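Chitinase (Thermococcus chitonophagus, PDB 5XSW) probably hydrolyses internal bonds of chitin as an endochitinase and, in this crystal, holds bound glycan in a pocket of its helical part. Local coordinates at residues I68-R73 / V82-E87; G44-I49 / N64-D69; A120-G125 / S130-D135. One frame throughout, in Å; residues are numbered along the deposited sequence.

Overall arrangement
This chain is the C-terminal part of a longer protein, holding a small beta-sandwich and a helical part with the glycan pocket. Interactions 1 and 2 belong to the sandwich, share Ile68 and Asp69 of strand 65-69, and have centres about 11 Å apart. Across the interior, strands 80-89 and 45-51, neighbours in one sheet, face strand 65-69 in the other. Ile84 CG2 of interaction 1 touches Ile49 CG2 of interaction 2 at 3.6 Å. Interaction 3 lies further along, against the helical part; its nearest atoms are about 37 Å from interaction 1 and 38 Å from interaction 2. The pocket includes Glu213, Asn214 and Trp215; it takes no residue from the six segments.

Interaction 1: I68-R73 / V82-E87; sequences IDLTWR and VKIIIE
Ile84 faces Leu70 across the interior of the N-terminal beta-sandwich, and its side chain carries the middle of this contact. CB points toward 68-73. From it CG2 branches back to neighbouring strand 45-51, where it packs on Ile49. CG1 takes the other course. It stands anti to the carbonyl carbon (chi1 -68°). Ile84 CG1 lies 4.2 Å from Val82 CG1, two residues earlier on the same strand. The extended second torsion then carries CD1 across the interior, where Ile84 CD1 meets Leu70 CD2, just past the end of strand 65-69, at 3.6 Å. The two side chains cross obliquely. Ile84 CD1 also has Ile68 CG2 near it, at a looser 4.4 Å.

At the other end of the contact Val82 and Arg73 approach from opposite directions. Val82 CG2 lies 3.9 Å from Arg73 NE. Val82 CG1 sits over the centre of one guanidinium face, 4.2 Å above its plane. The charged end is held by other residues: NH1 forms a salt bridge with Asp53, and Tyr51 makes a cation-pi contact.

The loop that presents Leu70 and Arg73 is shaped by its own polar groups. Asp69 OD1 accepts Thr71 N at 2.8 Å, an Asx turn, with the donor 42° out of the carboxylate plane. The same OD1 forms a salt bridge with Arg482. Arg73 N donates to Leu70 O, which closes the turn behind the leucine.

No hydrogen bond links the two segments. Between Ile68, Leu70 and Ile84 the closest atoms are methyl carbons. At the margin the guanidinium lays a flat face on valine while its N-H groups serve partners outside. The chemistry implies a hydrophobic interface bordered by a charge whose polar needs are met from another direction.

Interaction 2: G44-I49 / N64-D69; sequences GKVLSI and NLVTID
Val46 and Val66 meet tip to tip between the two sheets of the sandwich. All contacts here are apolar, made by four aliphatic side chains. Val46 CG2 and Val66 CG2 are 3.7 Å apart. In both valines this methyl is the branch anti to the carbonyl carbon, so like branches face each other. Ile49 serves two partners with one atom. Ile49 CD1 lies 3.9 Å from Ile68 CG1, with the two isoleucines at an angle. The same CD1 of Ile49 is 4.0 Å from Val66 CG1; these two side chains slide past each other in opposite directions. Val66 therefore uses both branches, CG2 for Val46 and CG1 for Ile49. The reach of Ile49 comes from an extended second torsion (chi2 -177°), which drives CD1 straight into the interior.

Strand segments 45-49 and 65-69 run in roughly the same direction, 28° apart. Their axes come within 9.7 Å, a spacing suited to packed sheets and too wide for backbone pairing. Each strand bonds within its own sheet: 65-69 with 32-41 and 58-62, and 45-51 with 80-89. In the latter pair Leu47 and Ser48 both face Glu87, a classic beta bulge. The extra residue shifts the alternation of the strand. Val46 and Ile49, three positions apart, can then both point inward.

Tyr59 touches both Val46 and Ile49, and Pro57 packs on Ile49 and Ile68, so strand 58-62 and the loop before it cover one flank. Phe40 of strand 32-41 packs on Val66.

No hydrogen bond or charge spans the gap. Cohesion between these strands therefore rests on dispersion and burial of branched aliphatic groups, and the backbone hydrogen bonds are made within each sheet.

Interaction 3: A120-G125 / S130-D135; sequences ASWKPG and SDLIAD
The long loop between strand 98-104 and helix 136-139, which leads from the beta-sandwich into the helical part, folds back on itself here. Residues 120-125 lie against 130-135, with Trp122 and Asp131 at closest backbone approach.

Asp131 works through both carboxylate oxygens. Ser121 OG donates to Asp131 OD1 at 2.8 Å, on the anti side and 27° out of the carboxylate plane. OG reaches it from between the serine's own backbone N and carbonyl carbon (chi1 61°). Asp131 OD2 accepts a water at 2.6 Å. That water also donates to Ser121 O and, more weakly, accepts from Lys123 N. OD2 takes a further bond from Thr128 N, so the carboxylate links 121-123, partly through the water, to the backbone at Thr128. Lys123 NZ stays 5.9 Å from Asp131 OD2, not in contact, though its charge may still favour the carboxylate. It makes a weak bond back to Ser121 O.

Trp122 supplies the apolar half. Its CG is anti to the backbone N (chi1 -168°), which brings the CD1 edge of the indole to Asp131. Asp131 O lies at this edge, in the ring plane, 3.4 Å from Trp122 CD1. This oxygen is buried and has no hydrogen-bond partner in the model; the C-H edge may offset that in part. Leu132 CD2 comes obliquely to the ring, 3.7 Å from Trp122 NE1. Pro124 N lies over one indole face.

The folded loop packs against two helices. Trp122 touches Asp430 of helix 421-439 and Val459 of helix 449-461, and Leu132 packs on Leu438 and Val459 of the same pair. Phe127, between the two segments, meets the indole with the ring planes at about 40°. At the end of the loop Asp135 occupies the N-cap position of helix 136-139.

Interaction 1: I68-R73 / V82-E87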
loop_
_atom_site.group_PDB
_atom_site.type_symbol
_atom_site.label_atom_id
_atom_site.label_comp_id
_atom_site.label_asym_id
_atom_site.label_seq_id
_atom_site.Cartn_x
_atom_site.Cartn_y
_atom_site.Cartn_z
ATOM N N ILE A 68 -16.781 -2.743 26.007
ATOM C CA ILE A 68 -17.441 -3.437 24.918
ATOM C C ILE A 68 -16.541 -3.379 23.678
ATOM O O ILE A 68 -16.147 -2.286 23.262
ATOM C CB ILE A 68 -18.773 -2.826 24.565
ATOM C CG1 ILE A 68 -19.759 -2.926 25.764
ATOM C CG2 ILE A 68 -19.361 -3.541 23.323
ATOM C CD1 ILE A 68 -20.961 -1.988 25.546
ATOM N N ASP A 69 -16.230 -4.542 23.117
ATOM C CA ASP A 69 -15.429 -4.651 21.873
ATOM C C ASP A 69 -16.373 -5.063 20.738
ATOM O O ASP A 69 -16.964 -6.126 20.802
ATOM C CB ASP A 69 -14.289 -5.658 22.090
ATOM C CG ASP A 69 -13.416 -5.901 20.821
ATOM O OD1 ASP A 69 -13.731 -5.389 19.755
ATOM O OD2 ASP A 69 -12.435 -6.647 20.934
ATOM N N LEU A 70 -16.543 -4.199 19.730
ATOM C CA LEU A 70 -17.491 -4.450 18.670
ATOM C C LEU A 70 -16.946 -5.413 17.601
ATOM O O LEU A 70 -17.666 -5.735 16.666
ATOM C CB LEU A 70 -17.908 -3.141 17.999
ATOM C CG LEU A 70 -18.582 -2.112 18.910
ATOM C CD1 LEU A 70 -18.761 -0.782 18.171
ATOM C CD2 LEU A 70 -19.973 -2.667 19.394
ATOM N N THR A 71 -15.698 -5.839 17.781
ATOM C CA THR A 71 -14.984 -6.776 16.887
ATOM C C THR A 71 -15.266 -6.454 15.421
ATOM O O THR A 71 -14.852 -5.405 14.942
ATOM C CB THR A 71 -15.306 -8.296 17.228
ATOM O OG1 THR A 71 -16.668 -8.616 16.933
ATOM C CG2 THR A 71 -15.021 -8.574 18.679
ATOM N N TRP A 72 -16.021 -7.282 14.712
ATOM C CA TRP A 72 -16.175 -7.069 13.270
ATOM C C TRP A 72 -17.096 -5.931 13.006
ATOM O O TRP A 72 -17.185 -5.436 11.895
ATOM C CB TRP A 72 -16.679 -8.352 12.597
ATOM C CG TRP A 72 -18.097 -8.691 12.942
ATOM C CD1 TRP A 72 -18.545 -9.481 13.989
ATOM C CD2 TRP A 72 -19.268 -8.251 12.239
ATOM N NE1 TRP A 72 -19.935 -9.543 13.968
ATOM C CE2 TRP A 72 -20.395 -8.795 12.910
ATOM C CE3 TRP A 72 -19.475 -7.422 11.129
ATOM C CZ2 TRP A 72 -21.701 -8.547 12.488
ATOM C CZ3 TRP A 72 -20.771 -7.178 10.711
ATOM C CH2 TRP A 72 -21.869 -7.741 11.386
ATOM N N ARG A 73 -17.774 -5.445 14.035
ATOM C CA ARG A 73 -18.744 -4.367 13.776
ATOM C C ARG A 73 -18.279 -2.951 14.211
ATOM O O ARG A 73 -19.094 -2.006 14.327
ATOM C CB ARG A 73 -20.063 -4.746 14.470
ATOM C CG ARG A 73 -21.234 -4.579 13.624
ATOM C CD ARG A 73 -22.466 -5.323 14.182
ATOM N NE ARG A 73 -23.637 -4.656 13.633
ATOM C CZ ARG A 73 -24.892 -4.947 13.943
ATOM N NH1 ARG A 73 -25.859 -4.265 13.368
ATOM N NH2 ARG A 73 -25.160 -5.908 14.824
ATOM N N VAL A 82 -25.635 1.168 14.969
ATOM C CA VAL A 82 -25.538 -0.106 15.663
ATOM C C VAL A 82 -26.241 0.053 17.049
ATOM O O VAL A 82 -25.970 1.007 17.767
ATOM C CB VAL A 82 -24.084 -0.575 15.846
ATOM C CG1 VAL A 82 -24.006 -1.809 16.789
ATOM C CG2 VAL A 82 -23.413 -0.902 14.462
ATOM N N LYS A 83 -27.171 -0.843 17.379
ATOM C CA LYS A 83 -27.932 -0.721 18.630
ATOM C C LYS A 83 -27.583 -1.865 19.501
ATOM O O LYS A 83 -27.558 -3.008 19.054
ATOM C CB LYS A 83 -29.430 -0.660 18.377
ATOM C CG LYS A 83 -29.838 0.666 17.820
ATOM C CD LYS A 83 -31.324 0.813 17.661
ATOM C CE LYS A 83 -31.677 2.143 17.013
ATOM N NZ LYS A 83 -32.919 1.968 16.215
ATOM N N ILE A 84 -27.251 -1.543 20.753
ATOM C CA ILE A 84 -26.821 -2.534 21.696
ATOM C C ILE A 84 -27.774 -2.562 22.930
ATOM O O ILE A 84 -28.183 -1.503 23.429
ATOM C CB ILE A 84 -25.392 -2.236 22.150
ATOM C CG1 ILE A 84 -24.417 -2.447 20.973
ATOM C CG2 ILE A 84 -24.995 -3.112 23.291
ATOM C CD1 ILE A 84 -22.979 -2.101 21.320
ATOM N N ILE A 85 -28.145 -3.760 23.369
ATOM C CA ILE A 85 -28.979 -3.913 24.568
ATOM C C ILE A 85 -28.162 -4.505 25.689
ATOM O O ILE A 85 -27.569 -5.586 25.559
ATOM C CB ILE A 85 -30.199 -4.763 24.285
ATOM C CG1 ILE A 85 -31.038 -4.043 23.244
ATOM C CG2 ILE A 85 -31.013 -4.988 25.607
ATOM C CD1 ILE A 85 -31.806 -4.965 22.415
ATOM N N ILE A 86 -28.102 -3.744 26.786
ATOM C CA ILE A 86 -27.340 -4.080 27.975
ATOM C C ILE A 86 -28.327 -4.371 29.125
ATOM O O ILE A 86 -29.204 -3.559 29.418
ATOM C CB ILE A 86 -26.425 -2.931 28.418
ATOM C CG1 ILE A 86 -25.466 -2.517 27.279
ATOM C CG2 ILE A 86 -25.699 -3.274 29.728
ATOM C CD1 ILE A 86 -24.975 -1.105 27.435
ATOM N N GLU A 87 -28.184 -5.531 29.743
ATOM C CA GLU A 87 -29.019 -5.878 30.895
ATOM C C GLU A 87 -28.163 -5.993 32.138
ATOM O O GLU A 87 -27.166 -6.728 32.146
ATOM C CB GLU A 87 -29.780 -7.164 30.632
ATOM C CG GLU A 87 -31.096 -6.877 29.901
ATOM C CD GLU A 87 -31.742 -8.118 29.322
ATOM O OE1 GLU A 87 -31.614 -9.207 29.947
ATOM O OE2 GLU A 87 -32.364 -7.989 28.236
#

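Interaction 2: G44-I49 / N64-D69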
loop_
_atom_site.group_PDB
_atom_site.type_symbol
_atom_site.label_atom_id
_atom_site.label_comp_id
_atom_site.label_asym_id
_atom_site.label_seq_id
_atom_site.Cartn_x
_atom_site.Cartn_y
_atom_site.Cartn_z
ATOM N N GLY A 44 -23.452 -2.535 39.288
ATOM C CA GLY A 44 -24.302 -3.705 39.152
ATOM C C GLY A 44 -23.573 -4.865 38.479
ATOM O O GLY A 44 -22.371 -4.782 38.211
ATOM N N LYS A 45 -24.294 -5.940 38.187
ATOM C CA LYS A 45 -23.684 -7.124 37.583
ATOM C C LYS A 45 -24.151 -7.185 36.157
ATOM O O LYS A 45 -25.352 -7.123 35.904
ATOM C CB LYS A 45 -24.072 -8.412 38.322
ATOM C CG LYS A 45 -23.732 -9.702 37.531
ATOM C CD LYS A 45 -23.980 -11.000 38.357
ATOM C CE LYS A 45 -22.664 -11.676 38.803
ATOM N NZ LYS A 45 -22.843 -13.011 39.510
ATOM N N VAL A 46 -23.225 -7.267 35.203
ATOM C CA VAL A 46 -23.669 -7.343 33.816
ATOM C C VAL A 46 -24.278 -8.733 33.570
ATOM O O VAL A 46 -23.605 -9.749 33.770
ATOM C CB VAL A 46 -22.513 -7.094 32.808
ATOM C CG1 VAL A 46 -23.031 -7.284 31.372
ATOM C CG2 VAL A 46 -21.902 -5.711 33.011
ATOM N N LEU A 47 -25.525 -8.775 33.118
ATOM C CA LEU A 47 -26.179 -10.047 32.786
ATOM C C LEU A 47 -25.984 -10.437 31.321
ATOM O O LEU A 47 -25.727 -11.586 30.999
ATOM C CB LEU A 47 -27.676 -9.963 33.083
ATOM C CG LEU A 47 -28.034 -9.725 34.563
ATOM C CD1 LEU A 47 -29.464 -9.223 34.735
ATOM C CD2 LEU A 47 -27.840 -10.991 35.347
ATOM N N SER A 48 -26.132 -9.465 30.432
ATOM C CA SER A 48 -25.931 -9.701 29.008
ATOM C C SER A 48 -25.760 -8.387 28.226
ATOM O O SER A 48 -26.362 -7.362 28.564
ATOM C CB SER A 48 -27.121 -10.448 28.435
ATOM O OG SER A 48 -28.184 -9.521 28.315
ATOM N N ILE A 49 -24.949 -8.432 27.170
ATOM C CA ILE A 49 -24.833 -7.322 26.237
ATOM C C ILE A 49 -24.973 -7.941 24.852
ATOM O O ILE A 49 -24.164 -8.812 24.485
ATOM C CB ILE A 49 -23.471 -6.599 26.375
ATOM C CG1 ILE A 49 -23.269 -6.068 27.787
ATOM C CG2 ILE A 49 -23.329 -5.491 25.334
ATOM C CD1 ILE A 49 -21.954 -5.275 27.972
ATOM N N ASN A 64 -15.707 -1.626 38.345
ATOM C CA ASN A 64 -16.896 -0.906 37.911
ATOM C C ASN A 64 -16.869 -0.584 36.386
ATOM O O ASN A 64 -17.838 -0.061 35.846
ATOM C CB ASN A 64 -17.038 0.380 38.725
ATOM C CG ASN A 64 -17.258 0.093 40.250
ATOM O OD1 ASN A 64 -17.771 -0.972 40.643
ATOM N ND2 ASN A 64 -16.854 1.036 41.088
ATOM N N LEU A 65 -15.763 -0.939 35.729
ATOM C CA LEU A 65 -15.505 -0.570 34.306
ATOM C C LEU A 65 -15.825 -1.708 33.353
ATOM O O LEU A 65 -15.200 -2.767 33.440
ATOM C CB LEU A 65 -14.053 -0.178 34.104
ATOM C CG LEU A 65 -13.759 0.387 32.695
ATOM C CD1 LEU A 65 -14.581 1.649 32.509
ATOM C CD2 LEU A 65 -12.268 0.677 32.566
ATOM N N VAL A 66 -16.799 -1.499 32.470
ATOM C CA VAL A 66 -17.167 -2.506 31.467
ATOM C C VAL A 66 -16.620 -2.024 30.088
ATOM O O VAL A 66 -16.779 -0.866 29.743
ATOM C CB VAL A 66 -18.694 -2.705 31.381
ATOM C CG1 VAL A 66 -19.064 -3.777 30.325
ATOM C CG2 VAL A 66 -19.280 -3.154 32.762
ATOM N N THR A 67 -15.977 -2.906 29.336
ATOM C CA THR A 67 -15.419 -2.540 28.008
ATOM C C THR A 67 -16.067 -3.390 26.929
ATOM O O THR A 67 -15.959 -4.622 26.977
ATOM C CB THR A 67 -13.921 -2.752 27.978
ATOM O OG1 THR A 67 -13.339 -2.027 29.077
ATOM C CG2 THR A 67 -13.312 -2.259 26.565
ATOM N N ILE A 68 -16.781 -2.743 26.007
ATOM C CA ILE A 68 -17.441 -3.437 24.918
ATOM C C ILE A 68 -16.541 -3.379 23.678
ATOM O O ILE A 68 -16.147 -2.286 23.262
ATOM C CB ILE A 68 -18.773 -2.826 24.565
ATOM C CG1 ILE A 68 -19.759 -2.926 25.764
ATOM C CG2 ILE A 68 -19.361 -3.541 23.323
ATOM C CD1 ILE A 68 -20.961 -1.988 25.546
ATOM N N ASP A 69 -16.230 -4.542 23.117
ATOM C CA ASP A 69 -15.429 -4.651 21.873
ATOM C C ASP A 69 -16.373 -5.063 20.738
ATOM O O ASP A 69 -16.964 -6.126 20.802
ATOM C CB ASP A 69 -14.289 -5.658 22.090
ATOM C CG ASP A 69 -13.416 -5.901 20.821
ATOM O OD1 ASP A 69 -13.731 -5.389 19.755
ATOM O OD2 ASP A 69 -12.435 -6.647 20.934
#

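Interaction 3: A120-G125 / S130-D135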
loop_
_atom_site.group_PDB
_atom_site.type_symbol
_atom_site.label_atom_id
_atom_site.label_comp_id
_atom_site.label_asym_id
_atom_site.label_seq_id
_atom_site.Cartn_x
_atom_site.Cartn_y
_atom_site.Cartn_z
ATOM N N ALA A 120 -4.210 36.868 19.563
ATOM C CA ALA A 120 -5.599 36.659 19.927
ATOM C C ALA A 120 -6.544 37.727 19.344
ATOM O O ALA A 120 -7.723 37.464 19.070
ATOM C CB ALA A 120 -5.725 36.607 21.472
ATOM N N SER A 121 -6.025 38.928 19.109
ATOM C CA SER A 121 -6.876 39.927 18.448
ATOM C C SER A 121 -7.206 39.659 16.968
ATOM O O SER A 121 -8.133 40.285 16.419
ATOM C CB SER A 121 -6.225 41.297 18.556
ATOM O OG SER A 121 -4.972 41.299 17.919
ATOM N N TRP A 122 -6.496 38.721 16.319
ATOM C CA TRP A 122 -6.766 38.428 14.900
ATOM C C TRP A 122 -8.178 37.922 14.669
ATOM O O TRP A 122 -8.656 37.036 15.376
ATOM C CB TRP A 122 -5.748 37.381 14.337
ATOM C CG TRP A 122 -5.839 37.310 12.860
ATOM C CD1 TRP A 122 -5.113 38.028 11.953
ATOM C CD2 TRP A 122 -6.744 36.502 12.111
ATOM N NE1 TRP A 122 -5.513 37.695 10.679
ATOM C CE2 TRP A 122 -6.521 36.774 10.756
ATOM C CE3 TRP A 122 -7.732 35.572 12.465
ATOM C CZ2 TRP A 122 -7.237 36.145 9.740
ATOM C CZ3 TRP A 122 -8.452 34.950 11.457
ATOM C CH2 TRP A 122 -8.192 35.240 10.109
ATOM N N LYS A 123 -8.815 38.439 13.624
ATOM C CA LYS A 123 -10.105 37.980 13.146
ATOM C C LYS A 123 -10.080 38.135 11.635
ATOM O O LYS A 123 -9.365 38.972 11.121
ATOM C CB LYS A 123 -11.274 38.823 13.721
ATOM C CG LYS A 123 -11.389 38.840 15.219
ATOM C CD LYS A 123 -12.494 39.807 15.671
ATOM C CE LYS A 123 -12.037 41.291 15.659
ATOM N NZ LYS A 123 -11.197 41.701 16.861
ATOM N N PRO A 124 -10.902 37.374 10.925
ATOM C CA PRO A 124 -10.992 37.481 9.469
ATOM C C PRO A 124 -11.420 38.868 9.022
ATOM O O PRO A 124 -12.031 39.594 9.807
ATOM C CB PRO A 124 -12.072 36.469 9.103
ATOM C CG PRO A 124 -12.097 35.512 10.219
ATOM C CD PRO A 124 -11.692 36.247 11.457
ATOM N N GLY A 125 -11.121 39.209 7.775
ATOM C CA GLY A 125 -11.527 40.474 7.176
ATOM C C GLY A 125 -10.533 41.585 7.421
ATOM O O GLY A 125 -9.397 41.559 6.972
ATOM N N SER A 130 -0.756 44.650 13.389
ATOM C CA SER A 130 -0.625 44.256 14.794
ATOM C C SER A 130 -1.421 43.012 15.102
ATOM O O SER A 130 -1.134 42.344 16.062
ATOM C CB SER A 130 -1.111 45.381 15.744
ATOM O OG SER A 130 -0.345 46.536 15.511
ATOM N N ASP A 131 -2.454 42.738 14.320
ATOM C CA ASP A 131 -3.201 41.528 14.484
ATOM C C ASP A 131 -2.372 40.307 13.958
ATOM O O ASP A 131 -2.753 39.165 14.191
ATOM C CB ASP A 131 -4.537 41.589 13.748
ATOM C CG ASP A 131 -5.510 42.572 14.397
ATOM O OD1 ASP A 131 -5.389 42.750 15.613
ATOM O OD2 ASP A 131 -6.378 43.129 13.689
ATOM N N LEU A 132 -1.274 40.578 13.269
ATOM C CA LEU A 132 -0.445 39.512 12.705
ATOM C C LEU A 132 0.808 39.329 13.496
ATOM O O LEU A 132 1.253 38.221 13.655
ATOM C CB LEU A 132 -0.062 39.802 11.223
ATOM C CG LEU A 132 -1.208 39.849 10.233
ATOM C CD1 LEU A 132 -0.735 40.364 8.843
ATOM C CD2 LEU A 132 -1.912 38.483 10.058
ATOM N N ILE A 133 1.433 40.419 13.930
ATOM C CA ILE A 133 2.745 40.350 14.560
ATOM C C ILE A 133 2.659 40.789 16.019
ATOM O O ILE A 133 2.456 41.961 16.317
ATOM C CB ILE A 133 3.772 41.200 13.827
ATOM C CG1 ILE A 133 3.864 40.772 12.335
ATOM C CG2 ILE A 133 5.118 41.155 14.553
ATOM C CD1 ILE A 133 5.044 41.401 11.578
ATOM N N ALA A 134 2.801 39.838 16.928
ATOM C CA ALA A 134 2.666 40.121 18.356
ATOM C C ALA A 134 3.838 40.955 18.827
ATOM O O ALA A 134 3.692 41.893 19.597
ATOM C CB ALA A 134 2.591 38.809 19.164
ATOM N N ASP A 135 5.023 40.604 18.356
ATOM C CA ASP A 135 6.225 41.162 18.920
ATOM C C ASP A 135 7.267 41.325 17.823
ATOM O O ASP A 135 8.093 40.438 17.574
ATOM C CB ASP A 135 6.689 40.261 20.073
ATOM C CG ASP A 135 8.070 40.630 20.632
ATOM O OD1 ASP A 135 8.671 41.637 20.234
ATOM O OD2 ASP A 135 8.552 39.876 21.516
HETATM O O HOH W 1 -8.470 41.555 13.785
#